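Ice-binding protein (Flavobacteriaceae bacterium, PDB 5UYT) binds ice as a multi-domain antifreeze protein, in which two similar beta-solenoid domains follow one another along a single chain and probably restrain crystal growth. Local coordinates at residues Thr24-Thr30 against Val194-Arg200; Val245-Val249 against Thr272-Ala276; Val209-Ala215 against Gln329-Val335; Ala316-Gly322 against Asn341-Thr347. All blocks are in the same frame, centred on the assembly; numbering follows the deposited sequence. Where two conformers were deposited one is given.

Contact 1. Residues Thr24-Thr30 against Val194-Arg200; sequences TGLSHIT and VTGVTVR
In this coil-on-coil contact of the right-handed beta-helix, residues 24-30 stack in parallel on the late strands of the same domain. Thr24 bridges Thr195: Thr24 N bonds to Val194 O (3.0 Å), Gly196 N to Thr24 O (2.8 Å). Gly25 (phi 74°) opens a corner; opposite, the chain turns at Gly196 (59/49), its CA nearest Ser27 CA (4.6 Å). Three residues (25-27) face two (196-197), shifting the register by one. Ser27, chi1 m, turns OG to accept from Val197 N at 3.0 Å, while also hydrogen-bonding Asn23 OD1. Strands 28-30 and 198-200 run 4.7 Å apart at 9°. His28 N reaches Val197 O (2.8 Å), and His28 O takes Val199 N (2.9 Å). Ile29, m/m, joins Val199 on the face packed against Ala13 and Leu14, Ile29 CD1 lying 4.1 Å from both Val199 CB and Val197 CG2. Thr30 N bonds to Val199 O (2.9 Å). On the other face, beside His28, Arg200 curls back, its NH1 donating to Thr30 OG1 at 2.9 Å.

Contact 2. Residues Val245-Val249 against Thr272-Ala276; sequences VGTNV and TAQAA
Residues 245-247 finish a strand, with Gly246 almost fully stretched (171/172), and Asn248 turns the chain off it at -83/-11. Residues 272-276 are regular alpha-helix, phi near -65° and psi near -40°, with Ala276 N bonded to Thr272 O at 2.9 Å. The backbones come nearest at Asn248 and Thr272, whose CA atoms are 5.0 Å apart. Asn248 points at the helix with chi1 t and chi2 43°, so its OD1 accepts from Thr272 OG1 at 2.7 Å; Thr272 takes chi1 p, and the same OG1 hydrogen-bonds Asp269 N just ahead of helix 270-288. Such a long helix lying alongside the beta-solenoid is a hallmark of this ice-binding family, and here its first turn meets the end of strand 244-247 of a solenoid turn. Thr272 CG2 lies 3.7 Å from Thr247 O, and a CB on Gly246 would crowd that methyl. Thr272 and Ala275 rest on Tyr224 of strand 224-228. Farther along, Asn248 ND2 lies 3.9 Å from Ala276 CB.

Contact 3. Residues Val209-Ala215 against Gln329-Val335; sequences VLTGPVA and QGNENAV
A surface contact between two loops joins the interdomain connection to the second solenoid: residues 209-215 belong to the long link between strands 198-200 and 224-228, and residues 329-335 lead into strand 336-340. Neither is regular structure, yet they run side by side in the same direction where Thr211 faces Ala334 (CA-CA 4.7 Å) and Gly212 faces Val335 (4.8 Å). Val335 N donates to Thr211 O at 3.0 Å. Gly212 (phi 73°, psi -178°) brings its CA to 3.4 Å from Val335 O, where any side chain would clash with that carbonyl. Residues 331-334 form a type I turn, closed by Ala334 N to Asn331 O at 3.0 Å, and Asn331, chi1 t, extends ND2 to Leu210 O at 3.1 Å. A water accepts from Leu210 N (2.8 Å) and, weakly, from Gln329 NE2 (2.9 Å). Val335, chi1 t, is the most covered residue: its CG1 lies 4.0 Å from Pro213 CG and its CG2 4.0 Å from Ala215 CB. Around this, Leu210 touches His310 and Ala334 touches Pro309 just before strand 311-314, while Val214 O is hydrogen-bonded to Tyr285 OH of helix 270-288.

Contact 4. Residues Ala316-Gly322 against Asn341-Thr347; sequences AATVLNG and NGALSTT
Parallel strands 318-320 and 344-346 come from successive coils of the second beta-solenoid and lie 4.6 Å apart at 27°. Asn341 O approaches Ala316 CA at 3.3 Å, its amide ND2 bonding to Asn315 OD1. Gly342 (151/-168) passes so close to Ala317 that a CB would collide with Ala317 N. Ala343 is the extra residue that moves the register, from Ala317 opposite Gly342 to Thr318 opposite Leu344, and Ala343 O accepts from Thr318 N at 2.8 Å. Leu344, t/p, shares a buried face with Thr318 and Leu320, its CD1 3.9 Å from Thr318 CG2; Thr318 and Leu320 also touch Phe301. Ser345 carries the regular parallel pairing: Ser345 N to Thr318 O, 3.0 Å, and Leu320 N to Ser345 O, 2.9 Å. Its side chain, chi1 p, sits with Val319 on the other face, OG 3.6 Å from Val319 CG2, and a water links Ser345 OG (2.8 Å) to Thr318 O (3.0 Å). Thr346 sets CG2 4.0 Å from Leu320 CB; Thr346 OG1 donates to Thr347 O at 2.9 Å and is also hydrogen-bonded to Asn374 N and Thr377 OG1. Thr347 N donates to Leu320 O at 2.9 Å, and Thr347 CG2 lies 3.6 Å from Asn321 CG.

Overall arrangement
Contact 1 belongs to the first ice-binding-like domain, contacts 2 and 4 to the second, and contact 3 ties the connection between them to the second. Along the chain contact 1 is complete before residues 209-215 begin; contact 2 then forms between the two halves of contact 3, and contacts 3 and 4 alternate. Contacts 1 and 2 lie on opposite sides of the chain's centre, their own centres 45 Å apart. Near the junction, contacts 1 and 3 come to about 5 Å at their nearest atoms and contacts 1 and 4 to about 9 Å. Leu26 touches Gln303 and His28 touches Asn304, so the two solenoids meet directly as well as through the linker. Helix 270-288 runs from contact 2 toward contact 3.

Contact 1. Residues Thr24-Thr30 against Val194-Arg200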
loop_
_atom_site.group_PDB
_atom_site.type_symbol
_atom_site.label_atom_id
_atom_site.label_comp_id
_atom_site.label_asym_id
_atom_site.label_seq_id
_atom_site.Cartn_x
_atom_site.Cartn_y
_atom_site.Cartn_z
ATOM N N THR A 24 13.086 6.376 -11.918
ATOM C CA THR A 24 13.196 5.616 -13.165
ATOM C C THR A 24 12.738 4.192 -12.911
ATOM O O THR A 24 13.096 3.607 -11.889
ATOM C CB THR A 24 14.645 5.506 -13.641
ATOM O OG1 THR A 24 15.203 6.820 -13.787
ATOM C CG2 THR A 24 14.705 4.747 -14.980
ATOM N N GLY A 25 11.983 3.630 -13.861
ATOM C CA GLY A 25 11.561 2.236 -13.769
ATOM C C GLY A 25 10.459 1.964 -12.757
ATOM O O GLY A 25 9.768 2.882 -12.290
ATOM N N LEU A 26 10.302 0.691 -12.410
ATOM C CA LEU A 26 9.215 0.279 -11.515
ATOM C C LEU A 26 9.707 0.346 -10.069
ATOM O O LEU A 26 10.563 -0.434 -9.673
ATOM C CB LEU A 26 8.720 -1.142 -11.874
ATOM C CG LEU A 26 7.519 -1.674 -11.065
ATOM C CD1 LEU A 26 6.270 -0.813 -11.317
ATOM C CD2 LEU A 26 7.239 -3.166 -11.355
ATOM N N SER A 27 9.171 1.284 -9.305
ATOM C CA SER A 27 9.557 1.473 -7.909
ATOM C C SER A 27 8.315 1.294 -7.049
ATOM O O SER A 27 7.182 1.568 -7.509
ATOM C CB SER A 27 10.104 2.882 -7.689
ATOM O OG SER A 27 11.416 3.012 -8.255
ATOM N N HIS A 28 8.529 0.848 -5.816
ATOM C CA HIS A 28 7.458 0.541 -4.880
ATOM C C HIS A 28 7.675 1.422 -3.647
ATOM O O HIS A 28 8.679 1.283 -2.928
ATOM C CB HIS A 28 7.483 -0.948 -4.520
ATOM C CG HIS A 28 7.355 -1.859 -5.707
ATOM N ND1 HIS A 28 6.190 -1.976 -6.427
ATOM C CD2 HIS A 28 8.256 -2.667 -6.315
ATOM C CE1 HIS A 28 6.363 -2.832 -7.417
ATOM N NE2 HIS A 28 7.616 -3.256 -7.383
ATOM N N ILE A 29 6.774 2.372 -3.436
ATOM C CA ILE A 29 7.010 3.400 -2.411
ATOM C C ILE A 29 5.822 3.467 -1.485
ATOM O O ILE A 29 4.698 3.569 -1.967
ATOM C CB ILE A 29 7.161 4.830 -3.011
ATOM C CG1 ILE A 29 8.224 4.885 -4.146
ATOM C CG2 ILE A 29 7.409 5.854 -1.895
ATOM C CD1 ILE A 29 9.660 4.833 -3.688
ATOM N N THR A 30 6.083 3.439 -0.176
ATOM C CA THR A 30 5.062 3.652 0.848
ATOM C C THR A 30 5.484 4.827 1.714
ATOM O O THR A 30 6.465 4.739 2.438
ATOM C CB THR A 30 4.857 2.418 1.742
ATOM O OG1 THR A 30 4.533 1.306 0.911
ATOM C CG2 THR A 30 3.684 2.674 2.747
ATOM N N VAL A 194 16.088 8.067 -7.626
ATOM C CA VAL A 194 15.888 6.653 -7.340
ATOM C C VAL A 194 15.605 5.889 -8.639
ATOM O O VAL A 194 15.002 6.423 -9.554
ATOM C CB VAL A 194 14.765 6.417 -6.287
ATOM C CG1 VAL A 194 15.080 7.179 -5.004
ATOM C CG2 VAL A 194 13.372 6.793 -6.833
ATOM N N THR A 195 16.052 4.650 -8.726
ATOM C CA THR A 195 15.828 3.870 -9.944
ATOM C C THR A 195 15.451 2.444 -9.527
ATOM O O THR A 195 16.275 1.711 -8.975
ATOM C CB THR A 195 17.064 3.917 -10.903
ATOM O OG1 THR A 195 18.200 3.385 -10.229
ATOM C CG2 THR A 195 17.424 5.344 -11.274
ATOM N N GLY A 196 14.200 2.054 -9.771
ATOM C CA GLY A 196 13.753 0.696 -9.503
ATOM C C GLY A 196 13.917 0.308 -8.038
ATOM O O GLY A 196 14.434 -0.769 -7.734
ATOM N N VAL A 197 13.459 1.170 -7.128
ATOM C CA VAL A 197 13.689 0.931 -5.712
ATOM C C VAL A 197 12.430 0.479 -4.973
ATOM O O VAL A 197 11.318 0.598 -5.478
ATOM C CB VAL A 197 14.272 2.160 -4.994
ATOM C CG1 VAL A 197 15.541 2.608 -5.709
ATOM C CG2 VAL A 197 13.247 3.296 -4.942
ATOM N N THR A 198 12.624 0.008 -3.741
ATOM C CA THR A 198 11.513 -0.162 -2.801
ATOM C C THR A 198 11.865 0.637 -1.573
ATOM O O THR A 198 12.958 0.448 -0.998
ATOM C CB THR A 198 11.343 -1.630 -2.398
ATOM O OG1 THR A 198 11.009 -2.389 -3.562
ATOM C CG2 THR A 198 10.215 -1.785 -1.318
ATOM N N VAL A 199 10.981 1.552 -1.172
ATOM C CA VAL A 199 11.237 2.379 0.029
ATOM C C VAL A 199 9.902 2.429 0.779
ATOM O O VAL A 199 8.910 2.902 0.224
ATOM C CB VAL A 199 11.670 3.843 -0.298
ATOM C CG1 VAL A 199 11.936 4.623 0.984
ATOM C CG2 VAL A 199 12.899 3.891 -1.179
ATOM N N ARG A 200 9.890 1.951 2.022
ATOM C CA ARG A 200 8.679 1.960 2.834
ATOM C C ARG A 200 9.032 2.599 4.167
ATOM O O ARG A 200 9.963 2.147 4.854
ATOM C CB ARG A 200 8.159 0.544 3.031
ATOM C CG ARG A 200 8.113 -0.258 1.733
ATOM C CD ARG A 200 6.858 -1.085 1.640
ATOM N NE ARG A 200 6.899 -2.035 0.542
ATOM C CZ ARG A 200 6.309 -1.847 -0.636
ATOM N NH1 ARG A 200 5.657 -0.700 -0.907
ATOM N NH2 ARG A 200 6.407 -2.778 -1.546
HETATM O O HOH W 1 15.576 8.521 -11.446
HETATM O O HOH W 2 3.341 0.468 -2.714
#

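Contact 2. Residues Val245-Val249 against Thr272-Ala276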
loop_
_atom_site.group_PDB
_atom_site.type_symbol
_atom_site.label_atom_id
_atom_site.label_comp_id
_atom_site.label_asym_id
_atom_site.label_seq_id
_atom_site.Cartn_x
_atom_site.Cartn_y
_atom_site.Cartn_z
ATOM N N VAL A 245 -27.589 -15.664 -4.486
ATOM C CA VAL A 245 -27.357 -15.064 -5.797
ATOM C C VAL A 245 -28.703 -14.590 -6.315
ATOM O O VAL A 245 -29.735 -15.192 -6.000
ATOM C CB VAL A 245 -26.674 -16.032 -6.810
ATOM C CG1 VAL A 245 -25.295 -16.474 -6.300
ATOM C CG2 VAL A 245 -27.553 -17.255 -7.129
ATOM N N GLY A 246 -28.726 -13.502 -7.089
ATOM C CA GLY A 246 -29.994 -13.137 -7.731
ATOM C C GLY A 246 -29.939 -11.777 -8.403
ATOM O O GLY A 246 -28.923 -11.070 -8.299
ATOM N N THR A 247 -30.999 -11.463 -9.146
ATOM C CA THR A 247 -31.188 -10.109 -9.654
ATOM C C THR A 247 -32.542 -9.541 -9.226
ATOM O O THR A 247 -33.535 -10.279 -9.087
ATOM C CB THR A 247 -31.018 -10.020 -11.184
ATOM O OG1 THR A 247 -31.216 -8.665 -11.562
ATOM C CG2 THR A 247 -32.030 -10.913 -11.934
ATOM N N ASN A 248 -32.582 -8.225 -8.998
ATOM C CA ASN A 248 -33.864 -7.557 -8.751
ATOM C C ASN A 248 -34.656 -7.173 -10.007
ATOM O O ASN A 248 -35.824 -6.771 -9.908
ATOM C CB ASN A 248 -33.731 -6.336 -7.842
ATOM C CG ASN A 248 -35.053 -6.007 -7.144
ATOM O OD1 ASN A 248 -35.747 -6.911 -6.662
ATOM N ND2 ASN A 248 -35.446 -4.729 -7.152
ATOM N N VAL A 249 -34.049 -7.261 -11.187
ATOM C CA VAL A 249 -34.800 -7.044 -12.441
ATOM C C VAL A 249 -34.276 -8.015 -13.490
ATOM O O VAL A 249 -33.114 -7.924 -13.887
ATOM C CB VAL A 249 -34.693 -5.603 -13.008
ATOM C CG1 VAL A 249 -35.671 -5.429 -14.186
ATOM C CG2 VAL A 249 -34.964 -4.548 -11.935
ATOM N N THR A 272 -34.535 -9.785 -2.959
ATOM C CA THR A 272 -33.771 -9.035 -3.967
ATOM C C THR A 272 -34.136 -7.535 -3.920
ATOM O O THR A 272 -33.281 -6.699 -4.175
ATOM C CB THR A 272 -33.929 -9.587 -5.407
ATOM O OG1 THR A 272 -35.272 -9.395 -5.862
ATOM C CG2 THR A 272 -33.538 -11.078 -5.474
ATOM N N ALA A 273 -35.401 -7.207 -3.605
ATOM C CA ALA A 273 -35.812 -5.807 -3.527
ATOM C C ALA A 273 -35.081 -5.093 -2.391
ATOM O O ALA A 273 -34.588 -3.962 -2.574
ATOM C CB ALA A 273 -37.346 -5.669 -3.397
ATOM N N GLN A 274 -34.974 -5.762 -1.241
ATOM C CA GLN A 274 -34.303 -5.189 -0.072
ATOM C C GLN A 274 -32.802 -5.104 -0.297
ATOM O O GLN A 274 -32.153 -4.106 0.099
ATOM C CB GLN A 274 -34.615 -5.980 1.212
ATOM C CG GLN A 274 -33.989 -5.372 2.476
ATOM C CD GLN A 274 -34.535 -3.986 2.811
ATOM O OE1 GLN A 274 -35.726 -3.729 2.703
ATOM N NE2 GLN A 274 -33.656 -3.092 3.236
ATOM N N ALA A 275 -32.249 -6.145 -0.929
ATOM C CA ALA A 275 -30.833 -6.127 -1.289
ATOM C C ALA A 275 -30.523 -4.955 -2.239
ATOM O O ALA A 275 -29.480 -4.320 -2.103
ATOM C CB ALA A 275 -30.396 -7.447 -1.894
ATOM N N ALA A 276 -31.393 -4.699 -3.209
ATOM C CA ALA A 276 -31.135 -3.599 -4.163
ATOM C C ALA A 276 -31.074 -2.237 -3.447
ATOM O O ALA A 276 -30.228 -1.395 -3.763
ATOM C CB ALA A 276 -32.206 -3.563 -5.265
#

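Contact 3. Residues Val209-Ala215 against Gln329-Val335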
loop_
_atom_site.group_PDB
_atom_site.type_symbol
_atom_site.label_atom_id
_atom_site.label_comp_id
_atom_site.label_asym_id
_atom_site.label_seq_id
_atom_site.Cartn_x
_atom_site.Cartn_y
_atom_site.Cartn_z
ATOM N N VAL A 209 -1.550 4.406 14.338
ATOM C CA VAL A 209 -2.025 3.138 13.780
ATOM C C VAL A 209 -3.090 3.433 12.739
ATOM O O VAL A 209 -4.086 4.105 13.057
ATOM C CB VAL A 209 -2.646 2.217 14.856
ATOM C CG1 VAL A 209 -3.154 0.903 14.244
ATOM C CG2 VAL A 209 -1.640 1.928 15.946
ATOM N N LEU A 210 -2.899 2.943 11.514
ATOM C CA LEU A 210 -3.879 3.183 10.447
ATOM C C LEU A 210 -5.098 2.289 10.630
ATOM O O LEU A 210 -4.959 1.061 10.855
ATOM C CB LEU A 210 -3.250 2.961 9.059
ATOM C CG LEU A 210 -2.107 3.903 8.652
ATOM C CD1 LEU A 210 -1.500 3.491 7.293
ATOM C CD2 LEU A 210 -2.566 5.349 8.624
ATOM N N THR A 211 -6.279 2.900 10.514
ATOM C CA THR A 211 -7.556 2.204 10.633
ATOM C C THR A 211 -8.269 2.095 9.309
ATOM O O THR A 211 -9.089 1.194 9.122
ATOM C CB THR A 211 -8.514 2.919 11.614
ATOM O OG1 THR A 211 -8.759 4.264 11.161
ATOM C CG2 THR A 211 -7.919 2.977 12.984
ATOM N N GLY A 212 -7.972 3.022 8.394
ATOM C CA GLY A 212 -8.806 3.178 7.210
ATOM C C GLY A 212 -10.135 3.842 7.608
ATOM O O GLY A 212 -10.347 4.204 8.786
ATOM N N PRO A 213 -11.031 4.022 6.630
ATOM C CA PRO A 213 -12.341 4.642 6.900
ATOM C C PRO A 213 -13.292 3.685 7.616
ATOM O O PRO A 213 -12.992 2.495 7.760
ATOM C CB PRO A 213 -12.861 4.942 5.490
ATOM C CG PRO A 213 -12.299 3.821 4.655
ATOM C CD PRO A 213 -10.900 3.621 5.216
ATOM N N VAL A 214 -14.425 4.216 8.100
ATOM C CA VAL A 214 -15.510 3.352 8.597
ATOM C C VAL A 214 -16.117 2.591 7.429
ATOM O O VAL A 214 -16.441 3.193 6.404
ATOM C CB VAL A 214 -16.594 4.191 9.312
ATOM C CG1 VAL A 214 -17.793 3.330 9.704
ATOM C CG2 VAL A 214 -16.001 4.858 10.530
ATOM N N ALA A 215 -16.202 1.265 7.576
ATOM C CA ALA A 215 -16.761 0.347 6.568
ATOM C C ALA A 215 -18.225 0.685 6.286
ATOM O O ALA A 215 -18.929 1.145 7.205
ATOM C CB ALA A 215 -16.652 -1.106 7.037
ATOM N N GLN A 329 -0.912 -3.884 8.395
ATOM C CA GLN A 329 0.111 -3.497 9.377
ATOM C C GLN A 329 -0.199 -3.972 10.808
ATOM O O GLN A 329 0.127 -3.291 11.812
ATOM C CB GLN A 329 0.389 -1.981 9.310
ATOM C CG GLN A 329 0.666 -1.484 7.884
ATOM C CD GLN A 329 1.122 -0.010 7.788
ATOM O OE1 GLN A 329 2.075 0.300 7.069
ATOM N NE2 GLN A 329 0.426 0.888 8.452
ATOM N N GLY A 330 -0.769 -5.166 10.915
ATOM C CA GLY A 330 -1.029 -5.796 12.215
ATOM C C GLY A 330 -2.405 -5.510 12.810
ATOM O O GLY A 330 -2.740 -6.036 13.870
ATOM N N ASN A 331 -3.187 -4.656 12.149
ATOM C CA ASN A 331 -4.514 -4.246 12.668
ATOM C C ASN A 331 -5.606 -4.998 11.912
ATOM O O ASN A 331 -5.979 -4.593 10.803
ATOM C CB ASN A 331 -4.718 -2.739 12.502
ATOM C CG ASN A 331 -6.126 -2.287 12.912
ATOM O OD1 ASN A 331 -6.904 -3.046 13.498
ATOM N ND2 ASN A 331 -6.451 -1.053 12.603
ATOM N N GLU A 332 -6.136 -6.065 12.515
ATOM C CA GLU A 332 -7.060 -6.962 11.781
ATOM C C GLU A 332 -8.364 -6.262 11.419
ATOM O O GLU A 332 -9.037 -6.643 10.445
ATOM C CB GLU A 332 -7.328 -8.253 12.550
ATOM C CG GLU A 332 -8.156 -8.083 13.805
ATOM C CD GLU A 332 -8.619 -9.411 14.404
ATOM O OE1 GLU A 332 -8.964 -9.398 15.599
ATOM O OE2 GLU A 332 -8.674 -10.446 13.682
ATOM N N ASN A 333 -8.688 -5.204 12.174
ATOM C CA ASN A 333 -9.902 -4.396 11.901
ATOM C C ASN A 333 -9.729 -3.301 10.860
ATOM O O ASN A 333 -10.691 -2.568 10.562
ATOM C CB ASN A 333 -10.489 -3.840 13.196
ATOM C CG ASN A 333 -10.767 -4.931 14.217
ATOM O OD1 ASN A 333 -10.278 -4.868 15.330
ATOM N ND2 ASN A 333 -11.505 -5.948 13.821
ATOM N N ALA A 334 -8.539 -3.222 10.259
ATOM C CA ALA A 334 -8.267 -2.199 9.247
ATOM C C ALA A 334 -9.198 -2.362 8.033
ATOM O O ALA A 334 -9.438 -3.472 7.570
ATOM C CB ALA A 334 -6.818 -2.290 8.783
ATOM N N VAL A 335 -9.652 -1.236 7.480
ATOM C CA VAL A 335 -10.561 -1.220 6.326
ATOM C C VAL A 335 -9.806 -0.569 5.141
ATOM O O VAL A 335 -9.033 0.403 5.321
ATOM C CB VAL A 335 -11.804 -0.354 6.635
ATOM C CG1 VAL A 335 -12.632 -0.061 5.369
ATOM C CG2 VAL A 335 -12.666 -1.020 7.700
HETATM O O HOH W 3 -0.745 1.246 11.054
#

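Contact 4. Residues Ala316-Gly322 against Asn341-Thr347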
loop_
_atom_site.group_PDB
_atom_site.type_symbol
_atom_site.label_atom_id
_atom_site.label_comp_id
_atom_site.label_asym_id
_atom_site.label_seq_id
_atom_site.Cartn_x
_atom_site.Cartn_y
_atom_site.Cartn_z
ATOM N N ALA A 316 -9.691 6.865 -13.129
ATOM C CA ALA A 316 -9.864 6.453 -14.538
ATOM C C ALA A 316 -10.165 4.980 -14.564
ATOM O O ALA A 316 -10.057 4.308 -13.533
ATOM C CB ALA A 316 -8.572 6.719 -15.349
ATOM N N ALA A 317 -10.520 4.465 -15.742
ATOM C CA ALA A 317 -10.609 3.013 -15.930
ATOM C C ALA A 317 -9.329 2.374 -15.395
ATOM O O ALA A 317 -8.212 2.893 -15.645
ATOM C CB ALA A 317 -10.764 2.696 -17.409
ATOM N N THR A 318 -9.482 1.243 -14.710
ATOM C CA THR A 318 -8.372 0.643 -13.989
ATOM C C THR A 318 -8.137 -0.759 -14.527
ATOM O O THR A 318 -9.103 -1.496 -14.785
ATOM C CB THR A 318 -8.736 0.580 -12.506
ATOM O OG1 THR A 318 -8.784 1.924 -11.989
ATOM C CG2 THR A 318 -7.740 -0.286 -11.701
ATOM N N VAL A 319 -6.863 -1.107 -14.715
ATOM C CA VAL A 319 -6.507 -2.459 -15.105
ATOM C C VAL A 319 -5.668 -3.041 -13.962
ATOM O O VAL A 319 -4.639 -2.465 -13.599
ATOM C CB VAL A 319 -5.674 -2.470 -16.418
ATOM C CG1 VAL A 319 -5.271 -3.902 -16.784
ATOM C CG2 VAL A 319 -6.496 -1.855 -17.553
ATOM N N LEU A 320 -6.114 -4.150 -13.378
ATOM C CA LEU A 320 -5.273 -4.855 -12.404
ATOM C C LEU A 320 -4.406 -5.853 -13.171
ATOM O O LEU A 320 -4.917 -6.862 -13.718
ATOM C CB LEU A 320 -6.140 -5.587 -11.366
ATOM C CG LEU A 320 -5.361 -6.508 -10.402
ATOM C CD1 LEU A 320 -4.375 -5.692 -9.576
ATOM C CD2 LEU A 320 -6.287 -7.294 -9.454
ATOM N N ASN A 321 -3.100 -5.566 -13.235
ATOM C CA ASN A 321 -2.149 -6.464 -13.897
ATOM C C ASN A 321 -1.413 -7.183 -12.792
ATOM O O ASN A 321 -0.676 -6.532 -12.008
ATOM C CB ASN A 321 -1.131 -5.698 -14.775
ATOM C CG ASN A 321 -0.217 -6.643 -15.595
ATOM O OD1 ASN A 321 0.113 -7.771 -15.181
ATOM N ND2 ASN A 321 0.193 -6.181 -16.792
ATOM N N GLY A 322 -1.618 -8.495 -12.690
ATOM C CA GLY A 322 -0.880 -9.237 -11.690
ATOM C C GLY A 322 -1.443 -8.927 -10.308
ATOM O O GLY A 322 -2.657 -8.895 -10.123
ATOM N N ASN A 341 -12.976 5.462 -10.711
ATOM C CA ASN A 341 -13.832 6.307 -11.530
ATOM C C ASN A 341 -13.740 5.840 -12.992
ATOM O O ASN A 341 -13.103 6.492 -13.859
ATOM C CB ASN A 341 -13.441 7.783 -11.330
ATOM C CG ASN A 341 -14.346 8.737 -12.080
ATOM O OD1 ASN A 341 -15.463 8.378 -12.466
ATOM N ND2 ASN A 341 -13.873 9.967 -12.285
ATOM N N GLY A 342 -14.377 4.701 -13.244
ATOM C CA GLY A 342 -14.432 4.094 -14.575
ATOM C C GLY A 342 -14.554 2.584 -14.409
ATOM O O GLY A 342 -14.778 2.100 -13.304
ATOM N N ALA A 343 -14.370 1.838 -15.500
ATOM C CA ALA A 343 -14.478 0.379 -15.477
ATOM C C ALA A 343 -13.249 -0.268 -14.834
ATOM O O ALA A 343 -12.154 0.332 -14.811
ATOM C CB ALA A 343 -14.636 -0.159 -16.894
ATOM N N LEU A 344 -13.439 -1.474 -14.319
ATOM C CA LEU A 344 -12.339 -2.276 -13.782
ATOM C C LEU A 344 -12.176 -3.527 -14.650
ATOM O O LEU A 344 -13.162 -4.226 -14.912
ATOM C CB LEU A 344 -12.633 -2.719 -12.330
ATOM C CG LEU A 344 -11.663 -3.772 -11.776
ATOM C CD1 LEU A 344 -10.211 -3.242 -11.757
ATOM C CD2 LEU A 344 -12.099 -4.262 -10.383
ATOM N N SER A 345 -10.951 -3.803 -15.099
ATOM C CA SER A 345 -10.670 -5.055 -15.819
ATOM C C SER A 345 -9.364 -5.597 -15.257
ATOM O O SER A 345 -8.680 -4.904 -14.500
ATOM C CB SER A 345 -10.558 -4.818 -17.338
ATOM O OG SER A 345 -9.469 -3.933 -17.635
ATOM N N THR A 346 -9.017 -6.834 -15.612
ATOM C CA THR A 346 -7.793 -7.448 -15.061
ATOM C C THR A 346 -7.093 -8.262 -16.130
ATOM O O THR A 346 -7.697 -8.628 -17.155
ATOM C CB THR A 346 -8.048 -8.371 -13.825
ATOM O OG1 THR A 346 -8.516 -9.664 -14.237
ATOM C CG2 THR A 346 -9.094 -7.775 -12.826
ATOM N N THR A 347 -5.848 -8.612 -15.842
ATOM C CA THR A 347 -5.166 -9.652 -16.615
ATOM C C THR A 347 -5.622 -11.043 -16.148
ATOM O O THR A 347 -6.174 -11.197 -15.034
ATOM C CB THR A 347 -3.648 -9.550 -16.458
ATOM O OG1 THR A 347 -3.284 -9.680 -15.097
ATOM C CG2 THR A 347 -3.139 -8.163 -16.997
HETATM O O HOH W 4 -10.345 -1.228 -17.478
#